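Local coordinates for protein galactitol 1-phosphate 5-dehydrogenase (Escherichia coli, PDB 4UEJ) that oxidises galactitol 1-phosphate to D-tagatose 6-phosphate with NAD(+), as a homodimeric, zinc-containing member of the alcohol dehydrogenase family, at residues Pro93-Lys97 with Gly98-Gln102; Ala271-Gly274 with Lys275-Lys279; Ser325-Gln328 with Ala329-Ile333. All blocks are in the same frame, centred on the assembly; numbering follows the deposited sequence.

Contact 1 of 3, residues Pro93-Lys97 with Gly98-Gln102; sequences PECLK and GFYSQ. With ZN (zinc ion), chain C.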
loop_
_atom_site.group_PDB
_atom_site.type_symbol
_atom_site.label_atom_id
_atom_site.label_comp_id
_atom_site.label_asym_id
_atom_site.label_seq_id
_atom_site.Cartn_x
_atom_site.Cartn_y
_atom_site.Cartn_z
ATOM N N PRO A 93 -9.733 9.341 20.444
ATOM C CA PRO A 93 -10.250 9.695 19.117
ATOM C C PRO A 93 -10.259 8.531 18.134
ATOM O O PRO A 93 -11.218 8.411 17.379
ATOM C CB PRO A 93 -9.285 10.791 18.650
ATOM C CG PRO A 93 -8.831 11.430 19.909
ATOM C CD PRO A 93 -8.703 10.297 20.898
ATOM N N GLU A 94 -9.218 7.703 18.142
ATOM C CA GLU A 94 -9.176 6.530 17.272
ATOM C C GLU A 94 -10.366 5.601 17.546
ATOM O O GLU A 94 -11.049 5.171 16.623
ATOM C CB GLU A 94 -7.855 5.779 17.448
ATOM C CG GLU A 94 -6.665 6.369 16.688
ATOM C CD GLU A 94 -6.001 7.538 17.411
ATOM O OE1 GLU A 94 -6.556 8.028 18.420
ATOM O OE2 GLU A 94 -4.915 7.966 16.961
ATOM N N CYS A 95 -10.618 5.305 18.820
ATOM C CA CYS A 95 -11.723 4.406 19.175
ATOM C C CYS A 95 -13.059 4.995 18.748
ATOM O O CYS A 95 -13.917 4.289 18.238
ATOM C CB CYS A 95 -11.756 4.118 20.678
ATOM S SG CYS A 95 -10.572 2.885 21.260
ATOM N N LEU A 96 -13.229 6.299 18.943
ATOM C CA LEU A 96 -14.490 6.944 18.585
ATOM C C LEU A 96 -14.702 6.946 17.073
ATOM O O LEU A 96 -15.822 7.134 16.598
ATOM C CB LEU A 96 -14.542 8.372 19.133
ATOM C CG LEU A 96 -14.513 8.459 20.667
ATOM C CD1 LEU A 96 -14.442 9.910 21.113
ATOM C CD2 LEU A 96 -15.720 7.760 21.302
ATOM N N LYS A 97 -13.632 6.715 16.319
ATOM C CA LYS A 97 -13.752 6.594 14.868
ATOM C C LYS A 97 -13.888 5.140 14.425
ATOM O O LYS A 97 -14.034 4.858 13.235
ATOM C CB LYS A 97 -12.557 7.243 14.178
ATOM C CG LYS A 97 -12.655 8.763 14.110
ATOM C CD LYS A 97 -11.457 9.370 13.403
ATOM C CE LYS A 97 -11.569 10.891 13.317
ATOM N NZ LYS A 97 -12.557 11.326 12.291
ATOM N N GLY A 98 -13.853 4.219 15.383
ATOM C CA GLY A 98 -13.949 2.807 15.067
ATOM C C GLY A 98 -12.603 2.204 14.711
ATOM O O GLY A 98 -12.527 1.072 14.235
ATOM N N PHE A 99 -11.538 2.963 14.950
ATOM C CA PHE A 99 -10.185 2.492 14.712
ATOM C C PHE A 99 -9.622 1.808 15.958
ATOM O O PHE A 99 -8.665 2.293 16.555
ATOM C CB PHE A 99 -9.283 3.658 14.307
ATOM C CG PHE A 99 -9.725 4.367 13.055
ATOM C CD1 PHE A 99 -10.564 3.745 12.140
ATOM C CD2 PHE A 99 -9.288 5.648 12.788
ATOM C CE1 PHE A 99 -10.961 4.388 10.988
ATOM C CE2 PHE A 99 -9.675 6.299 11.633
ATOM C CZ PHE A 99 -10.517 5.674 10.734
ATOM N N TYR A 100 -10.208 0.677 16.337
ATOM C CA TYR A 100 -9.927 0.086 17.649
ATOM C C TYR A 100 -8.525 -0.459 17.730
ATOM O O TYR A 100 -7.883 -0.421 18.784
ATOM C CB TYR A 100 -10.917 -1.026 17.952
ATOM C CG TYR A 100 -12.347 -0.558 17.928
ATOM C CD1 TYR A 100 -12.822 0.324 18.887
ATOM C CD2 TYR A 100 -13.234 -1.016 16.956
ATOM C CE1 TYR A 100 -14.133 0.757 18.869
ATOM C CE2 TYR A 100 -14.546 -0.592 16.931
ATOM C CZ TYR A 100 -14.991 0.295 17.889
ATOM O OH TYR A 100 -16.299 0.723 17.872
ATOM N N SER A 101 -8.046 -0.962 16.603
ATOM C CA SER A 101 -6.726 -1.550 16.558
ATOM C C SER A 101 -5.627 -0.490 16.541
ATOM O O SER A 101 -4.443 -0.819 16.625
ATOM C CB SER A 101 -6.623 -2.476 15.344
ATOM O OG SER A 101 -7.633 -3.467 15.451
ATOM N N GLN A 102 -6.026 0.779 16.462
ATOM C CA GLN A 102 -5.082 1.878 16.612
ATOM C C GLN A 102 -5.230 2.576 17.960
ATOM O O GLN A 102 -4.648 3.642 18.184
ATOM C CB GLN A 102 -5.243 2.902 15.478
ATOM C CG GLN A 102 -4.711 2.408 14.124
ATOM C CD GLN A 102 -5.662 1.447 13.442
ATOM O OE1 GLN A 102 -6.860 1.701 13.362
ATOM N NE2 GLN A 102 -5.132 0.327 12.952
HETATM ZN ZN ZN C . -8.953 3.942 22.529
HETATM O O HOH W 1 -16.443 3.312 18.961
#
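Cys95 SG binds a zinc ion at 2.3 Å and, from the same position, lies at the edge of the Tyr100 ring, 4.2 Å from Tyr100 CD1, in a sulfur-aromatic contact. It reaches both because SG stands anti to the carbonyl carbon, beside the backbone N (chi1 -79°). An ordered water donates to Cys95 O and is hydrogen-bonded to Tyr100 OH, tying the far end of the ring to the same residue. With Cys89, Cys92 and Cys103, Cys95 completes the four-cysteine zinc site of the zinc-containing alcohol dehydrogenases, and the short helix that carries it ends in a Schellman motif. Gly98 takes the positive phi, where a CB would clash with Lys97 O; Gly98 N donates to Cys95 O (2.9 Å), while Phe99 N reaches back to Glu94 O (2.8 Å). Lys97 N comes to Glu94 O from the opposite face of the carbonyl plane, and two N-H groups thus hold one oxygen. Over one face of the Phe99 ring sits Lys97 CB, 4.0 Å from the centroid, in a CH-pi contact. The ring also stacks with His253 of the second subunit, and Glu94 forms a salt bridge to Arg228 of that subunit. A serine in place of Phe99 would probably leave Lys97 CB without its ring and strip His253 of the second subunit of its stacking partner.

Contact 2 of 3, residues Ala271-Gly274 with Lys275-Lys279; sequences ATFG and KILRK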
loop_
_atom_site.group_PDB
_atom_site.type_symbol
_atom_site.label_atom_id
_atom_site.label_comp_id
_atom_site.label_asym_id
_atom_site.label_seq_id
_atom_site.Cartn_x
_atom_site.Cartn_y
_atom_site.Cartn_z
ATOM N N ALA A 271 13.711 -2.162 -8.474
ATOM C CA ALA A 271 12.862 -2.799 -9.466
ATOM C C ALA A 271 11.551 -3.249 -8.832
ATOM O O ALA A 271 10.475 -2.932 -9.340
ATOM C CB ALA A 271 13.579 -3.979 -10.106
ATOM N N THR A 272 11.643 -3.980 -7.723
ATOM C CA THR A 272 10.446 -4.480 -7.051
ATOM C C THR A 272 9.619 -3.326 -6.508
ATOM O O THR A 272 8.400 -3.310 -6.661
ATOM C CB THR A 272 10.788 -5.447 -5.894
ATOM O OG1 THR A 272 11.530 -6.562 -6.402
ATOM C CG2 THR A 272 9.516 -5.946 -5.212
ATOM N N PHE A 273 10.280 -2.355 -5.877
ATOM C CA PHE A 273 9.560 -1.189 -5.385
ATOM C C PHE A 273 8.842 -0.502 -6.543
ATOM O O PHE A 273 7.682 -0.118 -6.425
ATOM C CB PHE A 273 10.493 -0.194 -4.694
ATOM C CG PHE A 273 9.809 1.083 -4.293
ATOM C CD1 PHE A 273 9.136 1.169 -3.089
ATOM C CD2 PHE A 273 9.829 2.195 -5.130
ATOM C CE1 PHE A 273 8.506 2.349 -2.719
ATOM C CE2 PHE A 273 9.190 3.367 -4.769
ATOM C CZ PHE A 273 8.529 3.441 -3.563
ATOM N N GLY A 274 9.546 -0.368 -7.658
ATOM C CA GLY A 274 9.008 0.258 -8.852
ATOM C C GLY A 274 7.742 -0.404 -9.366
ATOM O O GLY A 274 6.882 0.262 -9.937
ATOM N N LYS A 275 7.624 -1.713 -9.164
ATOM C CA LYS A 275 6.438 -2.435 -9.602
ATOM C C LYS A 275 5.218 -2.036 -8.792
ATOM O O LYS A 275 4.100 -2.089 -9.300
ATOM C CB LYS A 275 6.652 -3.949 -9.516
ATOM C CG LYS A 275 7.636 -4.451 -10.555
ATOM C CD LYS A 275 7.734 -5.978 -10.570
ATOM C CE LYS A 275 8.646 -6.423 -11.708
ATOM N NZ LYS A 275 8.647 -7.916 -11.922
ATOM N N ILE A 276 5.410 -1.647 -7.532
ATOM C CA ILE A 276 4.264 -1.158 -6.771
ATOM C C ILE A 276 3.665 0.042 -7.491
ATOM O O ILE A 276 2.444 0.153 -7.623
ATOM C CB ILE A 276 4.646 -0.759 -5.337
ATOM C CG1 ILE A 276 5.204 -1.960 -4.591
ATOM C CG2 ILE A 276 3.455 -0.136 -4.624
ATOM C CD1 ILE A 276 5.800 -1.608 -3.253
ATOM N N LEU A 277 4.537 0.937 -7.962
ATOM C CA LEU A 277 4.096 2.092 -8.738
ATOM C C LEU A 277 3.585 1.690 -10.115
ATOM O O LEU A 277 2.462 2.024 -10.486
ATOM C CB LEU A 277 5.227 3.118 -8.894
ATOM C CG LEU A 277 5.452 4.005 -7.664
ATOM C CD1 LEU A 277 6.089 3.222 -6.535
ATOM C CD2 LEU A 277 6.310 5.215 -8.040
ATOM N N ARG A 278 4.407 0.964 -10.860
ATOM C CA ARG A 278 4.076 0.650 -12.248
ATOM C C ARG A 278 2.794 -0.157 -12.411
ATOM O O ARG A 278 2.049 0.057 -13.368
ATOM C CB ARG A 278 5.237 -0.078 -12.905
ATOM C CG ARG A 278 6.403 0.842 -13.241
ATOM C CD ARG A 278 7.513 0.039 -13.895
ATOM N NE ARG A 278 8.433 0.891 -14.639
ATOM C CZ ARG A 278 9.464 1.511 -14.089
ATOM N NH1 ARG A 278 9.690 1.374 -12.792
ATOM N NH2 ARG A 278 10.263 2.268 -14.831
ATOM N N LYS A 279 2.545 -1.087 -11.491
ATOM C CA LYS A 279 1.311 -1.857 -11.510
ATOM C C LYS A 279 0.169 -1.114 -10.844
ATOM O O LYS A 279 -0.969 -1.569 -10.870
ATOM C CB LYS A 279 1.501 -3.219 -10.822
ATOM C CG LYS A 279 2.619 -4.058 -11.421
ATOM C CD LYS A 279 2.781 -5.347 -10.624
ATOM C CE LYS A 279 3.903 -6.195 -11.198
ATOM N NZ LYS A 279 3.940 -7.549 -10.573
#
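Phe273 and Leu277, one helical turn apart, lie obliquely to each other, with Leu277 CD1 3.6 Å from Phe273 CE2. Ile276 CD1 comes obliquely to a different ring atom, 4.3 Å from Phe273 CD1, so that the two branched side chains flank different parts of the ring. The ring reaches them because CG of Phe273 stands anti to the backbone N (chi1 174°), although the CB of this residue points away from the following turn. Gly274 gives Arg278 room to fold back: the extended chain of Arg278 runs alongside the Gly274 carbonyl, with Arg278 CG 3.4 Å from Gly274 O, and the edge of its guanidinium comes to Gly274 CA. The backbone bond from Arg278 N to Gly274 O measures 2.7 Å, with 170° at the hydrogen. Lys275 N, by contrast, divides itself between weak bonds to Ala271 O and Thr272 O. Thr272, Lys275 and Ile276 pack on helix 240-249, where Thr272 OG1 hydrogen-bonds to Glu248 and Lys275 NZ forms a salt bridge with it, while Phe273, Ile276 and Leu277 press on Leu262, Leu258 and Val259 of the second subunit. Helix 270-278, which precedes strand 282-285 at the edge of this chain's parallel sheet, thus lies between helix 240-249 and the second subunit.

Contact 3 of 3, residues Ser325-Gln328 with Ala329-Ile333; sequences SFAQ and AVRDI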
loop_
_atom_site.group_PDB
_atom_site.type_symbol
_atom_site.label_atom_id
_atom_site.label_comp_id
_atom_site.label_asym_id
_atom_site.label_seq_id
_atom_site.Cartn_x
_atom_site.Cartn_y
_atom_site.Cartn_z
ATOM N N SER A 325 -0.038 -32.616 27.636
ATOM C CA SER A 325 0.014 -32.999 26.232
ATOM C C SER A 325 0.247 -31.774 25.364
ATOM O O SER A 325 1.086 -31.778 24.465
ATOM C CB SER A 325 -1.282 -33.707 25.822
ATOM O OG SER A 325 -1.291 -34.025 24.445
ATOM N N PHE A 326 -0.499 -30.717 25.661
ATOM C CA PHE A 326 -0.413 -29.471 24.911
ATOM C C PHE A 326 0.969 -28.835 25.089
ATOM O O PHE A 326 1.594 -28.401 24.119
ATOM C CB PHE A 326 -1.528 -28.524 25.363
ATOM C CG PHE A 326 -1.450 -27.147 24.760
ATOM C CD1 PHE A 326 -1.984 -26.893 23.512
ATOM C CD2 PHE A 326 -0.862 -26.105 25.459
ATOM C CE1 PHE A 326 -1.920 -25.618 22.960
ATOM C CE2 PHE A 326 -0.792 -24.834 24.918
ATOM C CZ PHE A 326 -1.322 -24.589 23.668
ATOM N N ALA A 327 1.447 -28.800 26.328
ATOM C CA ALA A 327 2.746 -28.209 26.626
ATOM C C ALA A 327 3.864 -28.887 25.838
ATOM O O ALA A 327 4.728 -28.219 25.283
ATOM C CB ALA A 327 3.029 -28.276 28.116
ATOM N N GLN A 328 3.839 -30.213 25.772
ATOM C CA GLN A 328 4.882 -30.931 25.049
ATOM C C GLN A 328 4.776 -30.692 23.540
ATOM O O GLN A 328 5.793 -30.588 22.852
ATOM C CB GLN A 328 4.822 -32.428 25.351
ATOM C CG GLN A 328 6.020 -33.194 24.814
ATOM C CD GLN A 328 7.341 -32.658 25.344
ATOM O OE1 GLN A 328 7.508 -32.463 26.546
ATOM N NE2 GLN A 328 8.285 -32.411 24.442
ATOM N N ALA A 329 3.548 -30.604 23.037
ATOM C CA ALA A 329 3.317 -30.307 21.625
ATOM C C ALA A 329 3.915 -28.954 21.264
ATOM O O ALA A 329 4.544 -28.798 20.219
ATOM C CB ALA A 329 1.823 -30.327 21.304
ATOM N N VAL A 330 3.703 -27.974 22.136
ATOM C CA VAL A 330 4.299 -26.655 21.970
ATOM C C VAL A 330 5.824 -26.755 21.960
ATOM O O VAL A 330 6.483 -26.194 21.088
ATOM C CB VAL A 330 3.857 -25.695 23.086
ATOM C CG1 VAL A 330 4.613 -24.387 22.990
ATOM C CG2 VAL A 330 2.354 -25.461 23.018
ATOM N N ARG A 331 6.375 -27.479 22.929
ATOM C CA ARG A 331 7.816 -27.700 22.995
ATOM C C ARG A 331 8.340 -28.368 21.724
ATOM O O ARG A 331 9.406 -28.013 21.228
ATOM C CB ARG A 331 8.182 -28.543 24.226
ATOM C CG ARG A 331 8.134 -27.769 25.541
ATOM C CD ARG A 331 8.681 -28.583 26.715
ATOM N NE ARG A 331 7.710 -29.555 27.210
ATOM C CZ ARG A 331 7.009 -29.413 28.330
ATOM N NH1 ARG A 331 7.172 -28.343 29.091
ATOM N NH2 ARG A 331 6.147 -30.350 28.694
ATOM N N ASP A 332 7.577 -29.317 21.190
ATOM C CA ASP A 332 8.003 -30.062 20.009
ATOM C C ASP A 332 8.083 -29.171 18.776
ATOM O O ASP A 332 8.760 -29.506 17.805
ATOM C CB ASP A 332 7.058 -31.235 19.737
ATOM C CG ASP A 332 7.186 -32.341 20.768
ATOM O OD1 ASP A 332 8.269 -32.470 21.379
ATOM O OD2 ASP A 332 6.202 -33.082 20.969
ATOM N N ILE A 333 7.391 -28.038 18.817
ATOM C CA ILE A 333 7.443 -27.090 17.716
ATOM C C ILE A 333 8.844 -26.519 17.571
ATOM O O ILE A 333 9.312 -26.296 16.451
ATOM C CB ILE A 333 6.449 -25.927 17.911
ATOM C CG1 ILE A 333 5.025 -26.455 18.042
ATOM C CG2 ILE A 333 6.541 -24.935 16.763
ATOM C CD1 ILE A 333 4.674 -27.475 17.011
#
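Gln328 links Arg331 and Asp332 through the two ends of one amide. Gln328 OE1 accepts from Arg331 NE at 3.0 Å and, more weakly, from NH2 of the same guanidinium, while Gln328 NE2 donates to Asp332 OD1 at 3.1 Å. The amide meets neither charged group flat. Its plane is turned 43° from the guanidinium, and NE stands above the amide carbonyl plane; at the other end Asp332 OD1 lies in the amide plane but is itself met from above the carboxylate. The bend of the glutamine at chi2 (57°), after a CG anti to the backbone N, brings the amide over the next turn. With a cationic group at its oxygen and an anionic one at its nitrogen, this amide is probably polarised and its orientation fixed. Ala327 CB lies against a face of the same guanidinium, 3.8 Å from Arg331 NH2.

Main-chain bonds run beneath this bridge in the regular i to i+4 pattern, from Ala329 N to Ser325 O through Asp332 N to Gln328 O. Helix 323-333 is the crossover of a beta-alpha-beta unit, between the parallel strands 317-321 and 341-344, and Ser325 OG is hydrogen-bonded to His319 on the first of them.

The apolar pair Phe326 and Val330 occupies another side of the helix. Val330 CG2 sits over one face of the Phe326 ring, offset toward its rim, 4.0 Å from the centroid, as a CH-pi contact; it is 3.7 Å from Phe326 CE2. Phe326 also packs on Val342 and Leu344 of strand 341-344, whereas Val330 touches Val12 and Ile45, the latter on helix 41-46.

The three contacts follow one another along the chain without overlapping and touch nowhere. Contact 1 belongs to the GroES-like domain and contact 2 to the zinc-binding dehydrogenase domain, their centres about 32 Å apart; both face the second subunit, and Gln102 NE2 of one subunit hydrogen-bonds to Arg278 O of the other, so a four-cysteine zinc loop is coupled to the partner's helix 270-278 across the dimer. Contact 3, on helix 323-333, has its centre about 37 Å from that of contact 1, on the opposite side of the chain's centre, and about 43 Å from that of contact 2. No other chain of the assembly touches it; its flanking strands belong to the mixed sheet.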